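PDB 1BVP: bluetongue virus COAT protein VP7 from Bluetongue virus, which forms trimers that assemble as 260 capsomers on a VP3 scaffold, building part of the viral core, and probably takes part in binding a host cell-surface receptor. Local coordinates for residues N302-D305 against S306-L310; G280-T283 against A284-R288. All coordinates share one frame; numbering follows the deposited sequence.

Overall arrangement
Both contacts are local ones within single helices of the helical part of VP7, and they follow one another along the chain. Contact 2 (280-283 with 284-288) spans the last turns of helix 276-286, where the chain leaves the helix; contact 1 (302-305 with 306-310) opens helix 304-323, the next one along. Their centres lie 15 Å apart and their nearest atoms about 4 Å apart, without touching. The tie between them runs through helix 304-323, whose Leu313 packs on Arg282 and Leu286 of contact 2, and through helix 263-271, which meets side chains of both. No other subunit of the trimer touches either contact.

Contact 1: residues N302-D305 against S306-L310; sequences NDRD and SILTL
Asp305 O is gripped twice by one residue: Thr309 N donates to it at 2.8 Å along the helix, and Thr309 OG1 also reaches Asp305 O at 2.8 Å. The hydroxyl comes in from above the carbonyl plane, 41° out of it, whereas the amide is tilted by about half as much. With OG1 beside its own backbone N (chi1 -58°), the threonine folds its hydroxyl back onto the preceding turn. Just before Asp305, at the start of the helix, the carboxylate of Asp303 serves two groups of Ser306. OD1 of Asp303 accepts from Ser306 OG at 2.9 Å on its syn side, somewhat out of the carboxylate plane, while OD2 takes the longer bond from Ser306 N at 3.3 Å, well above that plane. Asp303 CG is wedged between the backbone N and the carbonyl carbon (chi1 56°), which turns the carboxylate toward the first turn of the helix. Main-chain bonds from Ile307 N to Asp303 O and from Leu308 N to Arg304 O are the first i to i+4 bonds of the helix. The extended Arg304 runs alongside Leu308, its NH1 4.1 Å from Leu308 CD1; the same NH1 makes a long, in-plane salt bridge to Asp305 OD1 at 3.6 Å, and NH2 pairs with Asp2. Ile307 packs on Val112 and Thr116 of helix 103-116 and on Leu263 of helix 263-271. A negative carboxylate at the N-terminal end of the helix, as on Asp303, would probably also suit the helix dipole. Asp303 is thus the N-cap of helix 304-323, its side chain accepting the amide of Ser306 three residues on, the classical way an aspartate starts a helix.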
loop_
_atom_site.group_PDB
_atom_site.type_symbol
_atom_site.label_atom_id
_atom_site.label_comp_id
_atom_site.label_asym_id
_atom_site.label_seq_id
_atom_site.Cartn_x
_atom_site.Cartn_y
_atom_site.Cartn_z
ATOM N N ASN A 302 -5.719 13.414 -9.497
ATOM C CA ASN A 302 -6.942 12.696 -9.851
ATOM C C ASN A 302 -7.364 12.745 -11.313
ATOM O O ASN A 302 -8.456 12.278 -11.661
ATOM C CB ASN A 302 -8.094 13.179 -8.972
ATOM C CG ASN A 302 -8.386 14.629 -9.183
ATOM O OD1 ASN A 302 -7.990 15.459 -8.378
ATOM N ND2 ASN A 302 -9.032 14.963 -10.304
ATOM N N ASP A 303 -6.516 13.318 -12.157
ATOM C CA ASP A 303 -6.807 13.426 -13.572
ATOM C C ASP A 303 -5.845 12.571 -14.386
ATOM O O ASP A 303 -4.712 12.293 -13.959
ATOM C CB ASP A 303 -6.710 14.886 -14.018
ATOM C CG ASP A 303 -5.369 15.494 -13.706
ATOM O OD1 ASP A 303 -5.026 15.598 -12.512
ATOM O OD2 ASP A 303 -4.648 15.857 -14.648
ATOM N N ARG A 304 -6.302 12.199 -15.576
ATOM C CA ARG A 304 -5.538 11.400 -16.504
ATOM C C ARG A 304 -4.129 11.931 -16.754
ATOM O O ARG A 304 -3.144 11.186 -16.620
ATOM C CB ARG A 304 -6.287 11.315 -17.830
ATOM C CG ARG A 304 -5.617 10.455 -18.864
ATOM C CD ARG A 304 -6.397 10.427 -20.158
ATOM N NE ARG A 304 -5.691 9.702 -21.218
ATOM C CZ ARG A 304 -4.656 10.200 -21.894
ATOM N NH1 ARG A 304 -4.198 11.429 -21.621
ATOM N NH2 ARG A 304 -4.086 9.478 -22.856
ATOM N N ASP A 305 -4.019 13.224 -17.043
ATOM C CA ASP A 305 -2.720 13.805 -17.347
ATOM C C ASP A 305 -1.654 13.621 -16.280
ATOM O O ASP A 305 -0.530 13.158 -16.574
ATOM C CB ASP A 305 -2.846 15.278 -17.720
ATOM C CG ASP A 305 -3.592 15.505 -19.049
ATOM O OD1 ASP A 305 -3.836 14.552 -19.856
ATOM O OD2 ASP A 305 -3.942 16.688 -19.279
ATOM N N SER A 306 -2.002 13.934 -15.039
ATOM C CA SER A 306 -1.045 13.801 -13.947
ATOM C C SER A 306 -0.616 12.368 -13.776
ATOM O O SER A 306 0.587 12.086 -13.682
ATOM C CB SER A 306 -1.669 14.299 -12.667
ATOM O OG SER A 306 -2.133 15.604 -12.914
ATOM N N ILE A 307 -1.591 11.461 -13.743
ATOM C CA ILE A 307 -1.263 10.057 -13.566
ATOM C C ILE A 307 -0.348 9.560 -14.687
ATOM O O ILE A 307 0.682 8.934 -14.429
ATOM C CB ILE A 307 -2.513 9.212 -13.519
ATOM C CG1 ILE A 307 -3.437 9.716 -12.410
ATOM C CG2 ILE A 307 -2.122 7.781 -13.287
ATOM C CD1 ILE A 307 -2.839 9.568 -11.004
ATOM N N LEU A 308 -0.707 9.885 -15.925
ATOM C CA LEU A 308 0.061 9.481 -17.089
ATOM C C LEU A 308 1.484 9.993 -17.009
ATOM O O LEU A 308 2.458 9.236 -17.208
ATOM C CB LEU A 308 -0.567 10.063 -18.329
ATOM C CG LEU A 308 -0.820 9.158 -19.524
ATOM C CD1 LEU A 308 -0.488 9.980 -20.733
ATOM C CD2 LEU A 308 0.028 7.917 -19.485
ATOM N N THR A 309 1.604 11.291 -16.765
ATOM C CA THR A 309 2.910 11.921 -16.650
ATOM C C THR A 309 3.785 11.233 -15.592
ATOM O O THR A 309 4.985 11.050 -15.791
ATOM C CB THR A 309 2.750 13.412 -16.320
ATOM O OG1 THR A 309 1.959 14.060 -17.337
ATOM C CG2 THR A 309 4.083 14.078 -16.225
ATOM N N LEU A 310 3.190 10.847 -14.470
ATOM C CA LEU A 310 3.942 10.173 -13.425
ATOM C C LEU A 310 4.404 8.830 -13.937
ATOM O O LEU A 310 5.590 8.509 -13.794
ATOM C CB LEU A 310 3.119 10.005 -12.132
ATOM C CG LEU A 310 2.866 11.346 -11.428
ATOM C CD1 LEU A 310 1.802 11.177 -10.399
ATOM C CD2 LEU A 310 4.143 11.899 -10.835
#

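Contact 2: residues G280-T283 against A284-R288; sequences GLRT and AILNR
Leu281 CD2 and Ile285 CD1 meet at 3.7 Å, one helical turn apart, the two side chains slanting across one another. The methylenes of Arg282 touch Leu286: Arg282 CD lies 3.6 Å from Leu286 CD1, with Arg282 CG just behind. Arg282 CG is anti to the backbone N (chi1 -177°), and the chain then bends at chi2 and chi3, which leaves its methylenes against the leucine while the guanidinium turns to Val270 O through NE, and to Ser272 O and His279 ND1 through NH2. A positively charged group in this largely buried setting is thus held by acceptors of the chain itself. These pairs line two sides of helix 276-286 in the helical part of VP7: Leu281 and Ile285 bear on Leu66 of helix 55-73, whereas Arg282 and Leu286 bear on Tyr271 of helix 263-271 and Leu313 of helix 304-323. The main-chain bonds are regular at first, Ala284 N to Gly280 O, Ile285 N to Leu281 O and Leu286 N to Arg282 O each measuring 2.9 Å. Asn287 N still donates to Thr283 O at 3.0 Å, but the bond is bent to 138° at the hydrogen, and Arg288 N turns instead to Ile285 O at 3.2 Å. Among the polar side chains, Thr283 and Asn287 stand side by side, CG2 of Thr283 4.0 Å from Asn287 ND2. The two side-chain oxygens are engaged outside the pair: Thr283 OG1 bonds back to His279 O, and Asn287 OD1 accepts from Asn293 ND2.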
loop_
_atom_site.group_PDB
_atom_site.type_symbol
_atom_site.label_atom_id
_atom_site.label_comp_id
_atom_site.label_asym_id
_atom_site.label_seq_id
_atom_site.Cartn_x
_atom_site.Cartn_y
_atom_site.Cartn_z
ATOM N N GLY A 280 17.597 17.780 -11.999
ATOM C CA GLY A 280 17.311 18.975 -12.791
ATOM C C GLY A 280 16.273 18.744 -13.888
ATOM O O GLY A 280 15.348 19.550 -14.080
ATOM N N LEU A 281 16.430 17.641 -14.617
ATOM C CA LEU A 281 15.540 17.270 -15.718
ATOM C C LEU A 281 14.119 17.026 -15.215
ATOM O O LEU A 281 13.141 17.532 -15.795
ATOM C CB LEU A 281 16.062 15.981 -16.349
ATOM C CG LEU A 281 15.948 15.560 -17.827
ATOM C CD1 LEU A 281 15.539 14.104 -17.852
ATOM C CD2 LEU A 281 14.990 16.387 -18.620
ATOM N N ARG A 282 14.004 16.213 -14.163
ATOM C CA ARG A 282 12.700 15.904 -13.582
ATOM C C ARG A 282 12.017 17.200 -13.146
ATOM O O ARG A 282 10.851 17.449 -13.468
ATOM C CB ARG A 282 12.823 14.945 -12.402
ATOM C CG ARG A 282 11.442 14.586 -11.849
ATOM C CD ARG A 282 11.304 14.993 -10.390
ATOM N NE ARG A 282 12.350 14.407 -9.546
ATOM C CZ ARG A 282 13.311 15.112 -8.947
ATOM N NH1 ARG A 282 13.353 16.435 -9.089
ATOM N NH2 ARG A 282 14.261 14.486 -8.257
ATOM N N THR A 283 12.740 18.026 -12.401
ATOM C CA THR A 283 12.195 19.312 -11.986
ATOM C C THR A 283 11.697 20.135 -13.186
ATOM O O THR A 283 10.561 20.629 -13.190
ATOM C CB THR A 283 13.253 20.120 -11.298
ATOM O OG1 THR A 283 13.734 19.385 -10.178
ATOM C CG2 THR A 283 12.695 21.435 -10.884
ATOM N N ALA A 284 12.530 20.257 -14.220
ATOM C CA ALA A 284 12.150 21.010 -15.425
ATOM C C ALA A 284 10.904 20.459 -16.108
ATOM O O ALA A 284 10.065 21.222 -16.573
ATOM C CB ALA A 284 13.298 21.052 -16.410
ATOM N N ILE A 285 10.788 19.142 -16.204
ATOM C CA ILE A 285 9.617 18.553 -16.829
ATOM C C ILE A 285 8.382 18.789 -15.950
ATOM O O ILE A 285 7.334 19.187 -16.451
ATOM C CB ILE A 285 9.826 17.028 -17.076
ATOM C CG1 ILE A 285 10.990 16.801 -18.034
ATOM C CG2 ILE A 285 8.565 16.382 -17.608
ATOM C CD1 ILE A 285 11.457 15.377 -18.069
ATOM N N LEU A 286 8.496 18.586 -14.640
ATOM C CA LEU A 286 7.336 18.778 -13.769
ATOM C C LEU A 286 6.862 20.245 -13.682
ATOM O O LEU A 286 5.673 20.496 -13.424
ATOM C CB LEU A 286 7.586 18.154 -12.396
ATOM C CG LEU A 286 7.542 16.615 -12.401
ATOM C CD1 LEU A 286 7.952 16.028 -11.085
ATOM C CD2 LEU A 286 6.163 16.088 -12.809
ATOM N N ASN A 287 7.749 21.206 -13.973
ATOM C CA ASN A 287 7.371 22.641 -13.958
ATOM C C ASN A 287 6.324 22.982 -14.982
ATOM O O ASN A 287 5.747 24.055 -14.953
ATOM C CB ASN A 287 8.562 23.570 -14.224
ATOM C CG ASN A 287 9.472 23.689 -13.023
ATOM O OD1 ASN A 287 9.034 23.453 -11.887
ATOM N ND2 ASN A 287 10.742 24.041 -13.251
ATOM N N ARG A 288 6.133 22.093 -15.935
ATOM C CA ARG A 288 5.189 22.309 -17.009
ATOM C C ARG A 288 3.883 21.615 -16.693
ATOM O O ARG A 288 3.035 21.466 -17.568
ATOM C CB ARG A 288 5.781 21.728 -18.297
ATOM C CG ARG A 288 6.456 22.696 -19.253
ATOM C CD ARG A 288 7.744 23.347 -18.771
ATOM N NE ARG A 288 7.540 24.760 -18.454
ATOM C CZ ARG A 288 6.783 25.616 -19.151
ATOM N NH1 ARG A 288 6.135 25.261 -20.270
ATOM N NH2 ARG A 288 6.540 26.811 -18.627
#